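Local coordinates for protein MlnE (Bacillus amyloliquefaciens subsp. plantarum, PDB 5D2E) that supplies the N-terminal B-type, NADP-binding ketoreductase of the macrolactin polyketide assembly line, which probably reduces keto groups on the growing chain, at residues P83-T88 / G99-N104; I60-E65 / H127-L132. All blocks are in the same frame, centred on the assembly; numbering follows the deposited sequence.

Contact 1: residues P83-T88 / G99-N104; sequences PFIYVT and GRFTMN
Tyr86 O is gripped twice, by Phe101 N (3.1 Å) and by water 1 (2.8 Å, the water donating), with a weaker CA-H contact from Arg100. This is a parallel strand pair of a Rossmann-like sheet, consistent with the structural subdomain of a modular polyketide ketoreductase, and it illustrates how one peptide oxygen can serve both the sheet and its surface. Bends at chi2 and chi3 (-70°) of Arg100 curl NE back, where it donates to the same water at 2.9 Å; the water thus ties the side chain to the strand beside it. The Arg100 and Tyr86 side chains lie side by side, Arg100 NE 3.9 Å from Tyr86 CD1 and the guanidinium 84° to the ring; Tyr70 adds a cation-pi contact to Arg100, while Tyr86 OH bonds to Asp66 O and Met69 N. The register begins at Gly99, whose O takes Tyr86 N at 2.8 Å and whose positive phi of 95° suits glycine. On the opposite face, with Ile85 and Val87, Phe101 packs against Leu114 and Val117 of helix 108-120, and its CE1 meets Ile85 CG2 at 3.7 Å. Further along that face, Val87 CG1 lies 3.7 Å from Met103 SD.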
loop_
_atom_site.group_PDB
_atom_site.type_symbol
_atom_site.label_atom_id
_atom_site.label_comp_id
_atom_site.label_asym_id
_atom_site.label_seq_id
_atom_site.Cartn_x
_atom_site.Cartn_y
_atom_site.Cartn_z
ATOM N N PRO A 83 -7.168 -21.010 -27.665
ATOM C CA PRO A 83 -5.763 -21.222 -27.319
ATOM C C PRO A 83 -5.405 -20.953 -25.854
ATOM O O PRO A 83 -5.946 -20.034 -25.256
ATOM C CB PRO A 83 -5.021 -20.231 -28.181
ATOM C CG PRO A 83 -5.971 -19.813 -29.258
ATOM C CD PRO A 83 -7.356 -20.125 -28.832
ATOM N N PHE A 84 -4.422 -21.700 -25.351
ATOM C CA PHE A 84 -3.784 -21.412 -24.070
ATOM C C PHE A 84 -2.346 -21.020 -24.315
ATOM O O PHE A 84 -1.558 -21.767 -24.922
ATOM C CB PHE A 84 -3.936 -22.635 -23.172
ATOM C CG PHE A 84 -3.275 -22.515 -21.838
ATOM C CD1 PHE A 84 -3.796 -21.685 -20.863
ATOM C CD2 PHE A 84 -2.119 -23.228 -21.555
ATOM C CE1 PHE A 84 -3.186 -21.593 -19.637
ATOM C CE2 PHE A 84 -1.540 -23.159 -20.307
ATOM C CZ PHE A 84 -2.064 -22.339 -19.357
ATOM N N ILE A 85 -1.999 -19.780 -23.958
ATOM C CA ILE A 85 -0.653 -19.270 -24.179
ATOM C C ILE A 85 0.101 -19.256 -22.850
ATOM O O ILE A 85 -0.371 -18.656 -21.856
ATOM C CB ILE A 85 -0.722 -17.839 -24.751
ATOM C CG1 ILE A 85 -1.667 -17.793 -25.980
ATOM C CG2 ILE A 85 0.670 -17.338 -25.062
ATOM C CD1 ILE A 85 -1.265 -18.664 -27.186
ATOM N N TYR A 86 1.253 -19.868 -22.806
ATOM C CA TYR A 86 1.996 -20.026 -21.535
ATOM C C TYR A 86 3.376 -19.487 -21.664
ATOM O O TYR A 86 4.200 -19.915 -22.484
ATOM C CB TYR A 86 1.990 -21.475 -21.094
ATOM C CG TYR A 86 2.476 -21.753 -19.717
ATOM C CD1 TYR A 86 3.806 -21.974 -19.474
ATOM C CD2 TYR A 86 1.597 -21.889 -18.650
ATOM C CE1 TYR A 86 4.245 -22.272 -18.183
ATOM C CE2 TYR A 86 2.029 -22.212 -17.377
ATOM C CZ TYR A 86 3.352 -22.363 -17.134
ATOM O OH TYR A 86 3.849 -22.714 -15.875
ATOM N N VAL A 87 3.639 -18.445 -20.900
ATOM C CA VAL A 87 4.866 -17.704 -20.991
ATOM C C VAL A 87 5.693 -17.832 -19.730
ATOM O O VAL A 87 5.224 -17.527 -18.631
ATOM C CB VAL A 87 4.560 -16.207 -21.203
ATOM C CG1 VAL A 87 5.854 -15.425 -21.511
ATOM C CG2 VAL A 87 3.491 -16.025 -22.269
ATOM N N THR A 88 6.945 -18.200 -19.906
ATOM C CA THR A 88 7.861 -18.338 -18.816
ATOM C C THR A 88 9.038 -17.430 -18.927
ATOM O O THR A 88 9.276 -16.768 -19.917
ATOM C CB THR A 88 8.389 -19.807 -18.715
ATOM O OG1 THR A 88 9.117 -20.121 -19.893
ATOM C CG2 THR A 88 7.318 -20.758 -18.569
ATOM N N GLY A 99 2.090 -21.936 -28.751
ATOM C CA GLY A 99 1.496 -21.274 -27.583
ATOM C C GLY A 99 2.455 -21.091 -26.435
ATOM O O GLY A 99 2.065 -20.515 -25.422
ATOM N N ARG A 100 3.714 -21.479 -26.595
ATOM C CA ARG A 100 4.691 -21.305 -25.565
ATOM C C ARG A 100 5.625 -20.219 -25.896
ATOM O O ARG A 100 6.094 -20.141 -27.050
ATOM C CB ARG A 100 5.553 -22.591 -25.365
ATOM C CG ARG A 100 4.765 -23.843 -25.032
ATOM C CD ARG A 100 4.148 -23.755 -23.699
ATOM N NE ARG A 100 5.114 -23.814 -22.606
ATOM C CZ ARG A 100 5.534 -24.921 -21.961
ATOM N NH1 ARG A 100 5.161 -26.137 -22.304
ATOM N NH2 ARG A 100 6.386 -24.800 -20.958
ATOM N N PHE A 101 5.966 -19.376 -24.921
ATOM C CA PHE A 101 6.954 -18.339 -25.073
ATOM C C PHE A 101 7.850 -18.249 -23.859
ATOM O O PHE A 101 7.483 -18.659 -22.748
ATOM C CB PHE A 101 6.293 -16.972 -25.222
ATOM C CG PHE A 101 5.487 -16.799 -26.446
ATOM C CD1 PHE A 101 4.181 -17.253 -26.487
ATOM C CD2 PHE A 101 6.008 -16.107 -27.535
ATOM C CE1 PHE A 101 3.422 -17.102 -27.583
ATOM C CE2 PHE A 101 5.234 -15.963 -28.674
ATOM C CZ PHE A 101 3.944 -16.478 -28.708
ATOM N N THR A 102 9.037 -17.684 -24.055
ATOM C CA THR A 102 9.898 -17.218 -22.966
ATOM C C THR A 102 10.153 -15.731 -23.135
ATOM O O THR A 102 10.036 -15.182 -24.249
ATOM C CB THR A 102 11.274 -17.911 -22.883
ATOM O OG1 THR A 102 12.023 -17.601 -24.054
ATOM C CG2 THR A 102 11.126 -19.426 -22.754
ATOM N N MET A 103 10.456 -15.059 -22.023
ATOM C CA MET A 103 10.754 -13.624 -22.077
ATOM C C MET A 103 11.373 -13.199 -20.778
ATOM O O MET A 103 11.310 -13.917 -19.811
ATOM C CB MET A 103 9.496 -12.773 -22.303
ATOM C CG MET A 103 8.448 -12.848 -21.210
ATOM S SD MET A 103 6.898 -11.926 -21.606
ATOM C CE MET A 103 7.551 -10.251 -21.438
ATOM N N ASN A 104 11.912 -12.004 -20.793
ATOM C CA ASN A 104 12.431 -11.328 -19.582
ATOM C C ASN A 104 11.319 -10.400 -19.102
ATOM O O ASN A 104 10.957 -9.438 -19.787
ATOM C CB ASN A 104 13.713 -10.583 -19.939
ATOM C CG ASN A 104 14.391 -9.929 -18.728
ATOM O OD1 ASN A 104 15.633 -9.791 -18.680
ATOM N ND2 ASN A 104 13.580 -9.450 -17.800
HETATM O O HOH W 1 6.548 -21.406 -21.903
#

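Contact 2: residues I60-E65 / H127-L132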
loop_
_atom_site.group_PDB
_atom_site.type_symbol
_atom_site.label_atom_id
_atom_site.label_comp_id
_atom_site.label_asym_id
_atom_site.label_seq_id
_atom_site.Cartn_x
_atom_site.Cartn_y
_atom_site.Cartn_z
ATOM N N ILE A 60 -6.528 -17.611 -23.450
ATOM C CA ILE A 60 -6.019 -17.412 -22.105
ATOM C C ILE A 60 -4.486 -17.211 -22.181
ATOM O O ILE A 60 -3.780 -17.978 -22.896
ATOM C CB ILE A 60 -6.295 -18.662 -21.290
ATOM C CG1 ILE A 60 -7.785 -18.900 -21.207
ATOM C CG2 ILE A 60 -5.610 -18.580 -19.909
ATOM C CD1 ILE A 60 -8.100 -20.323 -20.730
ATOM N N LEU A 61 -3.962 -16.215 -21.477
ATOM C CA LEU A 61 -2.546 -15.903 -21.471
ATOM C C LEU A 61 -2.078 -16.032 -20.023
ATOM O O LEU A 61 -2.614 -15.373 -19.151
ATOM C CB LEU A 61 -2.332 -14.479 -21.982
ATOM C CG LEU A 61 -0.928 -13.947 -21.870
ATOM C CD1 LEU A 61 0.054 -14.773 -22.682
ATOM C CD2 LEU A 61 -0.927 -12.501 -22.386
ATOM N N PHE A 62 -1.062 -16.858 -19.781
ATOM C CA PHE A 62 -0.610 -17.209 -18.454
ATOM C C PHE A 62 0.831 -16.931 -18.369
ATOM O O PHE A 62 1.612 -17.498 -19.153
ATOM C CB PHE A 62 -0.857 -18.750 -18.292
ATOM C CG PHE A 62 -0.865 -19.267 -16.863
ATOM C CD1 PHE A 62 0.269 -19.227 -16.089
ATOM C CD2 PHE A 62 -2.012 -19.791 -16.311
ATOM C CE1 PHE A 62 0.295 -19.690 -14.788
ATOM C CE2 PHE A 62 -2.014 -20.272 -14.974
ATOM C CZ PHE A 62 -0.847 -20.205 -14.227
ATOM N N PHE A 63 1.229 -16.111 -17.386
ATOM C CA PHE A 63 2.603 -15.758 -17.127
ATOM C C PHE A 63 3.015 -16.509 -15.865
ATOM O O PHE A 63 2.321 -16.417 -14.838
ATOM C CB PHE A 63 2.734 -14.256 -16.838
ATOM C CG PHE A 63 2.453 -13.333 -18.014
ATOM C CD1 PHE A 63 3.372 -13.162 -19.005
ATOM C CD2 PHE A 63 1.267 -12.613 -18.087
ATOM C CE1 PHE A 63 3.142 -12.318 -20.053
ATOM C CE2 PHE A 63 1.001 -11.765 -19.160
ATOM C CZ PHE A 63 1.976 -11.605 -20.137
ATOM N N CYS A 64 4.162 -17.196 -15.911
ATOM C CA CYS A 64 4.633 -18.002 -14.773
ATOM C C CYS A 64 6.121 -17.976 -14.841
ATOM O O CYS A 64 6.697 -17.865 -15.913
ATOM C CB CYS A 64 4.087 -19.454 -14.872
ATOM S SG CYS A 64 4.302 -20.430 -13.321
ATOM N N GLU A 65 6.776 -18.120 -13.717
ATOM C CA GLU A 65 8.225 -18.041 -13.712
ATOM C C GLU A 65 8.834 -19.261 -14.437
ATOM O O GLU A 65 9.844 -19.136 -15.127
ATOM C CB GLU A 65 8.753 -17.876 -12.269
ATOM C CG GLU A 65 10.148 -17.285 -12.144
ATOM C CD GLU A 65 10.307 -15.848 -12.690
ATOM O OE1 GLU A 65 9.645 -14.834 -12.268
ATOM O OE2 GLU A 65 11.191 -15.737 -13.547
ATOM N N HIS A 127 -8.530 -13.612 -21.060
ATOM C CA HIS A 127 -8.190 -13.962 -19.691
ATOM C C HIS A 127 -6.720 -14.036 -19.487
ATOM O O HIS A 127 -6.072 -14.829 -20.111
ATOM C CB HIS A 127 -8.845 -15.274 -19.341
ATOM C CG HIS A 127 -10.245 -15.335 -19.841
ATOM N ND1 HIS A 127 -11.311 -14.890 -19.093
ATOM C CD2 HIS A 127 -10.730 -15.603 -21.079
ATOM C CE1 HIS A 127 -12.406 -14.947 -19.815
ATOM N NE2 HIS A 127 -12.083 -15.381 -21.024
ATOM N N ILE A 128 -6.196 -13.207 -18.577
ATOM C CA ILE A 128 -4.798 -13.107 -18.326
ATOM C C ILE A 128 -4.573 -13.549 -16.904
ATOM O O ILE A 128 -5.299 -13.086 -16.023
ATOM C CB ILE A 128 -4.288 -11.645 -18.400
ATOM C CG1 ILE A 128 -4.775 -10.891 -19.633
ATOM C CG2 ILE A 128 -2.809 -11.618 -18.263
ATOM C CD1 ILE A 128 -4.604 -11.578 -20.924
ATOM N N ILE A 129 -3.595 -14.449 -16.713
ATOM C CA ILE A 129 -3.177 -14.946 -15.426
ATOM C C ILE A 129 -1.722 -14.482 -15.233
ATOM O O ILE A 129 -0.838 -14.778 -15.992
ATOM C CB ILE A 129 -3.266 -16.455 -15.223
ATOM C CG1 ILE A 129 -4.671 -16.999 -15.577
ATOM C CG2 ILE A 129 -2.756 -16.839 -13.826
ATOM C CD1 ILE A 129 -5.758 -16.503 -14.735
ATOM N N HIS A 130 -1.501 -13.698 -14.166
ATOM C CA HIS A 130 -0.165 -13.277 -13.836
ATOM C C HIS A 130 0.230 -13.975 -12.558
ATOM O O HIS A 130 -0.291 -13.681 -11.457
ATOM C CB HIS A 130 -0.142 -11.777 -13.656
ATOM C CG HIS A 130 1.231 -11.217 -13.507
ATOM N ND1 HIS A 130 1.889 -11.186 -12.297
ATOM C CD2 HIS A 130 2.052 -10.600 -14.397
ATOM C CE1 HIS A 130 3.089 -10.653 -12.453
ATOM N NE2 HIS A 130 3.200 -10.249 -13.711
ATOM N N PHE A 131 1.149 -14.930 -12.670
ATOM C CA PHE A 131 1.587 -15.674 -11.512
ATOM C C PHE A 131 3.109 -15.825 -11.447
ATOM O O PHE A 131 3.653 -16.922 -11.634
ATOM C CB PHE A 131 0.928 -17.074 -11.538
ATOM C CG PHE A 131 1.222 -17.955 -10.297
ATOM C CD1 PHE A 131 1.478 -17.421 -9.070
ATOM C CD2 PHE A 131 1.187 -19.319 -10.401
ATOM C CE1 PHE A 131 1.690 -18.240 -7.943
ATOM C CE2 PHE A 131 1.406 -20.135 -9.303
ATOM C CZ PHE A 131 1.626 -19.591 -8.069
ATOM N N LEU A 132 3.763 -14.744 -11.126
ATOM C CA LEU A 132 5.194 -14.667 -10.936
ATOM C C LEU A 132 5.553 -14.426 -9.455
ATOM O O LEU A 132 6.703 -14.614 -9.063
ATOM C CB LEU A 132 5.751 -13.472 -11.657
ATOM C CG LEU A 132 5.506 -13.408 -13.155
ATOM C CD1 LEU A 132 6.215 -12.208 -13.722
ATOM C CD2 LEU A 132 5.931 -14.717 -13.861
HETATM O O HOH W 2 5.792 -18.298 -10.792
#
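Strands 60-64 and 127-132 run parallel, their axes 4.7 Å apart and only 6° from alignment, joined by four backbone hydrogen bonds that involve Leu61 and Phe63 on one side and His127, Ile129 and Phe131 on the other. The pair is a piece of the Rossmann-like sheet of what is probably the structural half of the ketoreductase, and it is a good example of a buried parallel pair with apolar side chains on both faces. On the face of Phe62 and Ile129, the isoleucine methyl CG2 sits over the Phe62 ring, 3.9 Å from its centroid and displaced toward the rim, a CH-pi contact. Phe62 CZ in turn lies at the edge of the Phe131 ring. Leu174 and Leu176 of the neighbouring strand 171-180 continue this apolar face, Leu176 touching both Ile129 and Phe131. The other face is lined by Leu61, Ile128 and Phe63. A bent chi2 of -49° carries Ile128 CD1 to 3.8 Å from Leu61 CB, whereas Ile128 CG2 approaches the Phe63 ring near its plane, 3.9 Å from CE2. Helix 141-164 covers this side through Phe162 and Met158, and its Ser154 satisfies His130 NE2. Beyond Phe63, Leu132 CD2 presses on the backbone at Cys64 C, 3.4 Å away. There water 2 takes over from direct bonding, accepting from Glu65 N at 3.1 Å and donating to Phe131 O at 2.7 Å.

How the contacts relate
Contacts 1 and 2, with centres about 9 Å apart, belong to one sheet and meet where strand 84-89 pairs in parallel with strand 60-64. That seam probably holds two backbone hydrogen bonds from Ile85, both to strand 60-64: its N to Ile60 O at 2.7 Å, and its O to Phe62 N at 2.8 Å. Packing follows the bonds, with Ile85 CG2 3.6 Å from Leu61 CD1 and the Tyr86 ring meeting that of Phe62. The strand order 100-103, 84-89, 60-64, 127-133, 171-180 is the Rossmann pattern. NADP, however, is bound by residues between 280 and 452, so neither contact forms part of its pocket.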